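PDB 4N1Y: estrogen receptor from Crassostrea gigas, which belongs to the steroid hormone receptor family of transcription factors and is constitutively active, its ligand-binding domain retaining only a vestige of the allosteric hormone switch. Local coordinates for the interface of chains A and B. Sequence-based numbering; all coordinates share one arbitrary frame. Chains: chain A/B, Estrogen receptor.

Contacts 1, 2 and 3 lie on one two-fold symmetric interface between the ligand-binding domains. Contacts 1 and 2 are near-equivalent with the chains exchanged: A:Gln122 and A:His197 receive B:Val153 in contact 1, B:Gln122 and B:His197 receive A:Val153 in contact 2. The centres of their C-alpha atoms are about 19 Å apart. Contact 3 lies about 12 Å from contact 2 and 20 Å from contact 1, measured likewise. The long helix beginning at residue 187 contributes to all three. This fits the dimer familiar from estrogen receptor ligand-binding domains, in which this helix forms much of the core.

Contact 1: the interface of chains A and B. Residues chain A 122, 125, 129, 197; chain B 152-154.
B:Val153 sits on the imidazole of A:His197, with CB over the middle of one ring face, 3.2 Å from the centroid, in a CH-pi contact. The two side chains run past each other in opposite directions, and the valine methyls spread over different parts of the ring. CG1 of B:Val153 lies 3.7 Å from ND1 of A:His197, and its CG2 3.5 Å from CD2. A chi1 of 69° places CG1 between the valine's backbone N and carbonyl carbon, from where it also reaches helix 117-132. There CG1 of B:Val153 meets CB of A:Ala125 at 3.9 Å and the aliphatic CG of A:Gln122, whose extended chain crosses the valine at about a right angle. The amide of A:Gln122 continues to the histidine, its NE2 lying in the ring plane at the edge. Thus the valine fits between a ring of helix 187-214 and the small apolar surface of helix 117-132. The loop presenting it is braced within chain B by its neighbours. B:Arg154 grips the carboxylate of B:Glu152 side-on; its backbone N and NE reach OE1 from the same face, NE from above the carboxylate plane at 2.8 Å. The other arm of this salt bridge is a nearly straight hydrogen bond, in which guanidinium NH2 of B:Arg154 meets OE2 of B:Glu152 at 2.6 Å, on the syn side but tilted from the carboxylate plane.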
# COMPACT_ATOMS: atom_id res chain seq x y z
N GLN A 122 -9.34 9.04 1.22
CA GLN A 122 -8.23 8.39 0.52
C GLN A 122 -8.71 7.80 -0.81
O GLN A 122 -8.08 7.99 -1.86
CB GLN A 122 -7.62 7.32 1.41
CG GLN A 122 -6.27 6.81 0.98
CD GLN A 122 -5.62 5.93 2.04
OE1 GLN A 122 -6.32 5.30 2.83
NE2 GLN A 122 -4.29 5.87 2.04
N ALA A 125 -9.55 10.72 -3.22
CA ALA A 125 -8.32 11.31 -3.75
C ALA A 125 -7.75 10.43 -4.87
O ALA A 125 -7.25 10.92 -5.87
CB ALA A 125 -7.31 11.49 -2.66
N GLN A 129 -7.08 11.13 -8.94
CA GLN A 129 -5.86 10.78 -9.65
C GLN A 129 -6.14 9.99 -10.93
O GLN A 129 -5.52 10.22 -11.97
CB GLN A 129 -4.92 10.00 -8.74
CG GLN A 129 -3.62 10.71 -8.45
CD GLN A 129 -3.87 12.04 -7.84
OE1 GLN A 129 -3.51 13.07 -8.41
NE2 GLN A 129 -4.48 12.05 -6.66
N HIS A 197 -2.12 3.47 -1.90
CA HIS A 197 -3.16 4.20 -1.15
C HIS A 197 -4.42 3.37 -1.05
O HIS A 197 -5.10 3.39 -0.03
CB HIS A 197 -3.47 5.56 -1.79
CG HIS A 197 -2.29 6.48 -1.82
ND1 HIS A 197 -1.69 6.96 -0.68
CD2 HIS A 197 -1.57 6.98 -2.86
CE1 HIS A 197 -0.65 7.71 -1.00
NE2 HIS A 197 -0.56 7.74 -2.32
N GLU B 152 1.36 11.09 1.20
CA GLU B 152 -0.01 11.57 1.36
C GLU B 152 -0.59 11.71 -0.02
O GLU B 152 0.06 12.24 -0.91
CB GLU B 152 -0.04 12.91 2.11
CG GLU B 152 -1.40 13.55 2.18
CD GLU B 152 -2.39 12.77 3.04
OE1 GLU B 152 -3.25 12.06 2.48
OE2 GLU B 152 -2.32 12.90 4.28
N VAL B 153 -1.79 11.17 -0.21
CA VAL B 153 -2.42 11.24 -1.52
C VAL B 153 -3.46 12.35 -1.58
O VAL B 153 -3.84 12.81 -2.66
CB VAL B 153 -3.08 9.89 -1.90
CG1 VAL B 153 -4.31 9.59 -1.02
CG2 VAL B 153 -3.42 9.87 -3.40
N ARG B 154 -3.91 12.78 -0.41
CA ARG B 154 -4.83 13.91 -0.28
C ARG B 154 -4.11 15.22 -0.58
O ARG B 154 -2.91 15.35 -0.37
CB ARG B 154 -5.42 13.94 1.13
CG ARG B 154 -6.38 12.79 1.45
CD ARG B 154 -6.79 12.83 2.92
NE ARG B 154 -5.61 12.80 3.78
CZ ARG B 154 -5.63 12.91 5.11
NH1 ARG B 154 -6.78 13.08 5.76
NH2 ARG B 154 -4.48 12.87 5.79

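Contact 2: the interface of chains A and B. Residues chain A 150-153, 199; chain B 122, 126, 197.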
# COMPACT_ATOMS: atom_id res chain seq x y z
N ASN A 150 -1.43 -9.47 -6.60
CA ASN A 150 -0.45 -8.84 -5.71
C ASN A 150 -0.89 -8.82 -4.26
O ASN A 150 -0.21 -8.27 -3.40
CB ASN A 150 -0.16 -7.42 -6.18
CG ASN A 150 1.04 -6.81 -5.51
OD1 ASN A 150 2.06 -7.46 -5.33
ND2 ASN A 150 0.95 -5.52 -5.17
N ALA A 151 -2.00 -9.50 -3.98
CA ALA A 151 -2.63 -9.44 -2.67
C ALA A 151 -1.69 -9.89 -1.58
O ALA A 151 -1.54 -9.22 -0.56
CB ALA A 151 -3.88 -10.29 -2.65
N GLU A 152 -1.02 -11.00 -1.81
CA GLU A 152 -0.15 -11.57 -0.80
C GLU A 152 1.28 -11.63 -1.30
O GLU A 152 1.54 -12.20 -2.35
CB GLU A 152 -0.64 -12.97 -0.41
CG GLU A 152 0.36 -13.73 0.42
CD GLU A 152 0.58 -13.14 1.79
OE1 GLU A 152 1.58 -12.41 1.97
OE2 GLU A 152 -0.26 -13.40 2.69
N VAL A 153 2.20 -11.10 -0.51
CA VAL A 153 3.62 -11.08 -0.88
C VAL A 153 4.40 -12.23 -0.25
O VAL A 153 5.52 -12.53 -0.65
CB VAL A 153 4.28 -9.75 -0.45
CG1 VAL A 153 4.48 -9.72 1.07
CG2 VAL A 153 5.62 -9.57 -1.16
N ARG A 199 -4.39 0.20 -0.93
CA ARG A 199 -4.08 -0.81 0.08
C ARG A 199 -4.31 -0.25 1.49
O ARG A 199 -4.94 -0.88 2.33
CB ARG A 199 -2.63 -1.29 -0.09
CG ARG A 199 -2.12 -2.26 0.98
CD ARG A 199 -2.72 -3.64 0.77
NE ARG A 199 -2.34 -4.22 -0.52
CZ ARG A 199 -1.32 -5.05 -0.71
NH1 ARG A 199 -0.55 -5.40 0.32
NH2 ARG A 199 -1.05 -5.52 -1.92
N GLN B 122 6.06 -9.99 6.21
CA GLN B 122 5.81 -9.21 5.02
C GLN B 122 7.09 -8.48 4.56
O GLN B 122 7.44 -8.47 3.38
CB GLN B 122 4.66 -8.24 5.29
CG GLN B 122 4.09 -7.61 4.04
CD GLN B 122 2.78 -6.90 4.32
OE1 GLN B 122 2.54 -6.44 5.44
NE2 GLN B 122 1.91 -6.86 3.32
N VAL B 126 9.37 -9.00 1.21
CA VAL B 126 9.71 -7.88 0.36
C VAL B 126 11.21 -7.89 0.13
O VAL B 126 11.66 -7.70 -1.01
CB VAL B 126 9.26 -6.53 0.98
CG1 VAL B 126 10.04 -5.39 0.36
CG2 VAL B 126 7.75 -6.32 0.83
N HIS B 197 3.20 -3.42 -0.33
CA HIS B 197 3.37 -4.27 0.85
C HIS B 197 4.06 -3.52 1.98
O HIS B 197 3.72 -3.71 3.16
CB HIS B 197 4.13 -5.54 0.48
CG HIS B 197 3.39 -6.37 -0.52
ND1 HIS B 197 2.20 -6.99 -0.22
CD2 HIS B 197 3.61 -6.58 -1.84
CE1 HIS B 197 1.73 -7.58 -1.31
NE2 HIS B 197 2.56 -7.34 -2.31
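B:His197, projecting from the long helix 187-215 of this nuclear receptor ligand-binding domain, enters a recess made by the loop of chain A that follows helix 137-149. B:His197 has 83 Å² hidden, A:Val153 51 Å². The valine covers one face of the ring, and CG1 of A:Val153 continues to CG of B:Gln122 at 3.7 Å. A:Arg199 approaches from the other side, its guanidinium turned 67° from the imidazole plane. NH1 of A:Arg199 is 3.2 Å from ND1 of B:His197, but stands off the ring plane, on the face opposite A:Val153. The arginine may disfavour a protonated ring, while the carboxylate of A:Glu152, further off, would oppose this. At the far edge, NE2 of B:His197 donates to the side-chain oxygen OD1 of A:Asn150 over 3.1 Å; CG anti to the backbone N, chi1 -168°, brings that oxygen to the histidine. The bond is fairly straight at the hydrogen, but the donor stands well above the amide's carbonyl plane, 54° out of it. The backbone oxygen O of A:Asn150 is also 3.1 Å from NE2 of B:His197 and may share its N-H, though it lies well off the N-H direction. Were an alanine to replace B:His197, OD1 of A:Asn150 would probably lose its donor from chain B, and a gap would separate A:Val153 from A:Arg199. Within chain A, NH2 of A:Arg199 makes a weak bond to the backbone O of A:Asn150.

Contact 3: the interface of chains A and B. Residues chain A 146, 166, 170, 192; chain B 186, 189-190, 193.
B:Leu193 and B:Pro189, on one side of helix 187-215, pack against leucines and a methionine from three helices of chain A. The tightly packed part runs from B:Pro189 to B:Leu193, which hides 62 Å². CB of B:Pro189 is 3.6 Å from CD1 of A:Leu192 and equally 3.6 Å from CD2 of A:Leu170, so that two leucine branches converge on one ring carbon. The other branch of A:Leu170, CD1, reaches CB of B:Ala190 at 3.9 Å, and the fork thereby spans neighbouring residues of the helix. In A:Leu170 a chi1 of -79° sets CG anti to the carbonyl carbon and turns the fork toward chain B. B:Leu193 extends the apolar surface, with CD1 lying 3.8 Å from the sulfur SD of A:Met146 and CD2 facing the methionine's CG. The methionine chain, bent at chi2 and chi3, crosses the leucine obliquely. A polar but close contact caps the same leucine: the amide NE2 of A:Gln166 comes to 3.4 Å from CD1 of B:Leu193, the two side chains arriving from opposite directions. The loose side is B:Arg186, which loses little surface, 9 Å²; its aliphatic CG skirts CB of A:Leu170, and its extended chain probably leads the guanidinium toward solvent. In the fold, chain B contributes the start of its long helix and the residue preceding it, which meet helices 137-149, 159-180 and 187-214 of chain A.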
# COMPACT_ATOMS: atom_id res chain seq x y z
N MET A 146 -4.30 -7.09 -11.19
CA MET A 146 -3.05 -6.85 -10.52
C MET A 146 -3.24 -6.75 -8.99
O MET A 146 -2.46 -7.33 -8.23
CB MET A 146 -2.39 -5.58 -11.07
CG MET A 146 -0.97 -5.43 -10.61
SD MET A 146 -0.10 -7.01 -10.85
CE MET A 146 0.34 -6.83 -12.57
N GLN A 166 1.62 -12.55 -12.52
CA GLN A 166 2.11 -11.19 -12.38
C GLN A 166 2.84 -10.71 -13.65
O GLN A 166 2.59 -9.63 -14.16
CB GLN A 166 3.05 -11.08 -11.18
CG GLN A 166 3.27 -9.66 -10.73
CD GLN A 166 4.71 -9.40 -10.33
OE1 GLN A 166 5.64 -9.94 -10.95
NE2 GLN A 166 4.91 -8.59 -9.29
N LEU A 170 1.79 -7.80 -16.00
CA LEU A 170 2.72 -6.70 -16.14
C LEU A 170 2.97 -6.37 -17.62
O LEU A 170 2.97 -5.18 -18.01
CB LEU A 170 4.03 -7.01 -15.40
CG LEU A 170 3.96 -6.81 -13.89
CD1 LEU A 170 5.30 -7.04 -13.24
CD2 LEU A 170 3.48 -5.42 -13.56
N LEU A 192 0.57 2.84 -10.84
CA LEU A 192 0.80 1.77 -9.89
C LEU A 192 0.95 2.30 -8.47
O LEU A 192 0.54 1.62 -7.54
CB LEU A 192 2.03 0.96 -10.29
CG LEU A 192 1.71 0.16 -11.54
CD1 LEU A 192 2.82 -0.79 -11.85
CD2 LEU A 192 0.39 -0.57 -11.39
N ARG B 186 9.25 -4.92 -17.28
CA ARG B 186 8.49 -5.39 -16.14
C ARG B 186 9.11 -4.94 -14.83
O ARG B 186 8.45 -4.94 -13.79
CB ARG B 186 8.40 -6.91 -16.16
CG ARG B 186 7.70 -7.50 -17.35
CD ARG B 186 8.08 -8.98 -17.38
NE ARG B 186 7.52 -9.73 -18.51
CZ ARG B 186 7.70 -11.03 -18.68
NH1 ARG B 186 8.42 -11.72 -17.80
NH2 ARG B 186 7.17 -11.66 -19.72
N PRO B 189 7.62 -1.62 -12.85
CA PRO B 189 6.32 -1.95 -12.26
C PRO B 189 6.42 -3.00 -11.14
O PRO B 189 5.79 -2.78 -10.10
CB PRO B 189 5.53 -2.48 -13.45
CG PRO B 189 6.17 -1.81 -14.64
CD PRO B 189 7.61 -1.75 -14.32
N ALA B 190 7.16 -4.08 -11.33
CA ALA B 190 7.23 -5.10 -10.28
C ALA B 190 7.72 -4.48 -8.98
O ALA B 190 7.15 -4.72 -7.92
CB ALA B 190 8.14 -6.23 -10.68
N LEU B 193 5.37 -2.35 -7.17
CA LEU B 193 4.35 -3.17 -6.53
C LEU B 193 4.78 -3.58 -5.12
O LEU B 193 3.93 -3.82 -4.27
CB LEU B 193 4.06 -4.43 -7.34
CG LEU B 193 3.26 -4.32 -8.64
CD1 LEU B 193 3.09 -5.71 -9.25
CD2 LEU B 193 1.92 -3.66 -8.41